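Local coordinates for mitogen-activated protein kinase, putative (Map kinase-like protein) (Leishmania major, PDB 3PG1) that probably binds ATP and phosphorylates serine and threonine residues of other proteins, as a MAP kinase-like enzyme of the protein kinase fold, at residues L83-H88 and E335-D340. Sequence-based numbering, arbitrary orientation.
Sequences LNHFHH and ERFHFD
One face of the His-85 imidazole is covered by Phe-337, whose CB sits 3.8 Å above the ring plane, over its centre, as a CH-pi contact; its rim meets the Glu-335 carbonyl oxygen and, in plane, CZ of Phe-86, a neighbour from its own segment. His-85 CD2 in turn stands over one face of the Phe-86 ring, toward its rim. The phenyl ring of Phe-337 presents its own edge to the covered imidazole face, a T-shaped pair with centroids 5.2 Å apart and planes at 79°. This surface contact in the protein kinase fold joins the last part of helix 70-85, the αC helix of the N-lobe, and the residues after it to an irregular segment of the C-terminal extension between helices 311-315 and 346-360. CG of His-85 lies anti to the backbone N (chi1 -172°), which carries the imidazole out to the passing chain. The Phe-337 side chain also packs on Arg-81 and Leu-82 of the helix, while its backbone is hydrogen-bonded to Ala-153, just after helix 133-152. The extension therefore touches both lobes here. Beside the aromatic pair, Ser-334 OG bonds to His-85 O, and Arg-81 NH1 to His-338 O. A further bond should restrain the rotation of the imidazole: NE2 of His-85 donates to Glu-335 O over 2.6 Å (N-H...O 150°), the acceptor nearly in the ring plane but NE2 somewhat off the carbonyl plane.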
loop_
_atom_site.group_PDB
_atom_site.type_symbol
_atom_site.label_atom_id
_atom_site.label_comp_id
_atom_site.label_asym_id
_atom_site.label_seq_id
_atom_site.Cartn_x
_atom_site.Cartn_y
_atom_site.Cartn_z
ATOM N N LEU A 83 -0.857 -10.187 -5.330
ATOM C CA LEU A 83 -2.183 -10.268 -4.685
ATOM C C LEU A 83 -2.485 -11.673 -4.237
ATOM O O LEU A 83 -2.992 -11.886 -3.139
ATOM C CB LEU A 83 -3.289 -9.810 -5.634
ATOM C CG LEU A 83 -3.718 -8.343 -5.582
ATOM C CD1 LEU A 83 -4.823 -8.089 -6.615
ATOM C CD2 LEU A 83 -4.210 -7.932 -4.173
ATOM N N ASN A 84 -2.108 -12.635 -5.074
ATOM C CA ASN A 84 -2.344 -14.054 -4.875
ATOM C C ASN A 84 -1.356 -14.750 -3.956
ATOM O O ASN A 84 -1.596 -15.888 -3.552
ATOM C CB ASN A 84 -2.418 -14.732 -6.246
ATOM C CG ASN A 84 -3.339 -15.914 -6.300
ATOM O OD1 ASN A 84 -4.316 -16.011 -5.554
ATOM N ND2 ASN A 84 -3.015 -16.863 -7.163
ATOM N N HIS A 85 -0.260 -14.057 -3.591
ATOM C CA HIS A 85 0.787 -14.578 -2.708
ATOM C C HIS A 85 0.380 -14.612 -1.220
ATOM O O HIS A 85 0.826 -15.482 -0.474
ATOM C CB HIS A 85 2.072 -13.756 -2.903
ATOM C CG HIS A 85 3.256 -14.327 -2.188
ATOM N ND1 HIS A 85 3.911 -15.451 -2.660
ATOM C CD2 HIS A 85 3.849 -13.928 -1.039
ATOM C CE1 HIS A 85 4.854 -15.712 -1.772
ATOM N NE2 HIS A 85 4.859 -14.823 -0.782
ATOM N N PHE A 86 -0.420 -13.645 -0.779
ATOM C CA PHE A 86 -0.833 -13.532 0.643
ATOM C C PHE A 86 -2.224 -14.100 0.884
ATOM O O PHE A 86 -3.066 -14.019 0.010
ATOM C CB PHE A 86 -0.801 -12.058 1.081
ATOM C CG PHE A 86 0.600 -11.506 0.966
ATOM C CD1 PHE A 86 1.540 -11.743 1.965
ATOM C CD2 PHE A 86 1.013 -10.842 -0.190
ATOM C CE1 PHE A 86 2.850 -11.303 1.824
ATOM C CE2 PHE A 86 2.335 -10.407 -0.332
ATOM C CZ PHE A 86 3.237 -10.617 0.681
ATOM N N HIS A 87 -2.471 -14.604 2.101
ATOM C CA HIS A 87 -3.759 -15.123 2.558
ATOM C C HIS A 87 -3.803 -14.743 4.003
ATOM O O HIS A 87 -3.596 -15.580 4.886
ATOM C CB HIS A 87 -3.833 -16.654 2.378
ATOM C CG HIS A 87 -3.620 -17.068 0.958
ATOM N ND1 HIS A 87 -2.359 -17.425 0.495
ATOM C CD2 HIS A 87 -4.484 -17.063 -0.084
ATOM C CE1 HIS A 87 -2.509 -17.665 -0.797
ATOM N NE2 HIS A 87 -3.772 -17.475 -1.187
ATOM N N HIS A 88 -3.956 -13.439 4.246
ATOM C CA HIS A 88 -3.902 -12.919 5.602
ATOM C C HIS A 88 -4.999 -11.874 5.805
ATOM O O HIS A 88 -5.228 -11.084 4.893
ATOM C CB HIS A 88 -2.496 -12.315 5.866
ATOM C CG HIS A 88 -2.258 -11.949 7.295
ATOM N ND1 HIS A 88 -2.732 -10.756 7.823
ATOM C CD2 HIS A 88 -1.577 -12.609 8.248
ATOM C CE1 HIS A 88 -2.347 -10.736 9.086
ATOM N NE2 HIS A 88 -1.657 -11.834 9.396
ATOM N N GLU A 335 5.551 -17.335 2.516
ATOM C CA GLU A 335 6.979 -17.537 2.229
ATOM C C GLU A 335 7.471 -16.346 1.400
ATOM O O GLU A 335 6.670 -15.538 0.936
ATOM C CB GLU A 335 7.176 -18.840 1.415
ATOM C CG GLU A 335 6.677 -20.119 2.074
ATOM C CD GLU A 335 6.625 -21.366 1.208
ATOM O OE1 GLU A 335 6.463 -21.242 -0.028
ATOM O OE2 GLU A 335 6.689 -22.479 1.778
ATOM N N ARG A 336 8.792 -16.233 1.185
ATOM C CA ARG A 336 9.359 -15.179 0.375
ATOM C C ARG A 336 8.776 -15.136 -1.028
ATOM O O ARG A 336 8.663 -16.168 -1.690
ATOM C CB ARG A 336 10.895 -15.291 0.421
ATOM C CG ARG A 336 11.672 -14.317 -0.447
ATOM C CD ARG A 336 13.132 -14.374 -0.076
ATOM N NE ARG A 336 13.373 -13.710 1.214
ATOM C CZ ARG A 336 13.592 -12.404 1.356
ATOM N NH1 ARG A 336 13.610 -11.604 0.295
ATOM N NH2 ARG A 336 13.778 -11.885 2.558
ATOM N N PHE A 337 8.332 -13.933 -1.451
ATOM C CA PHE A 337 7.805 -13.729 -2.797
ATOM C C PHE A 337 8.994 -13.685 -3.784
ATOM O O PHE A 337 10.025 -13.061 -3.504
ATOM C CB PHE A 337 6.964 -12.431 -2.890
ATOM C CG PHE A 337 6.453 -12.134 -4.282
ATOM C CD1 PHE A 337 5.378 -12.845 -4.816
ATOM C CD2 PHE A 337 7.065 -11.161 -5.075
ATOM C CE1 PHE A 337 4.917 -12.581 -6.106
ATOM C CE2 PHE A 337 6.591 -10.888 -6.361
ATOM C CZ PHE A 337 5.543 -11.621 -6.881
ATOM N N HIS A 338 8.854 -14.405 -4.897
ATOM C CA HIS A 338 9.845 -14.454 -5.972
ATOM C C HIS A 338 9.127 -14.213 -7.284
ATOM O O HIS A 338 8.101 -14.844 -7.558
ATOM C CB HIS A 338 10.573 -15.817 -6.036
ATOM C CG HIS A 338 11.410 -16.139 -4.835
ATOM N ND1 HIS A 338 11.043 -17.140 -3.942
ATOM C CD2 HIS A 338 12.580 -15.593 -4.420
ATOM C CE1 HIS A 338 11.991 -17.161 -3.014
ATOM N NE2 HIS A 338 12.933 -16.241 -3.252
ATOM N N PHE A 339 9.621 -13.273 -8.065
ATOM C CA PHE A 339 9.118 -13.027 -9.413
ATOM C C PHE A 339 10.326 -13.090 -10.354
ATOM O O PHE A 339 11.320 -12.376 -10.144
ATOM C CB PHE A 339 8.347 -11.701 -9.541
ATOM C CG PHE A 339 7.640 -11.539 -10.873
ATOM C CD1 PHE A 339 6.320 -11.943 -11.032
ATOM C CD2 PHE A 339 8.303 -11.002 -11.972
ATOM C CE1 PHE A 339 5.669 -11.810 -12.268
ATOM C CE2 PHE A 339 7.656 -10.870 -13.206
ATOM C CZ PHE A 339 6.340 -11.270 -13.346
ATOM N N ASP A 340 10.271 -14.000 -11.344
ATOM C CA ASP A 340 11.359 -14.153 -12.309
ATOM C C ASP A 340 11.158 -13.091 -13.405
ATOM O O ASP A 340 10.258 -13.218 -14.235
ATOM C CB ASP A 340 11.401 -15.591 -12.876
ATOM C CG ASP A 340 12.703 -15.975 -13.563
ATOM O OD1 ASP A 340 13.234 -15.149 -14.331
ATOM O OD2 ASP A 340 13.173 -17.118 -13.354
#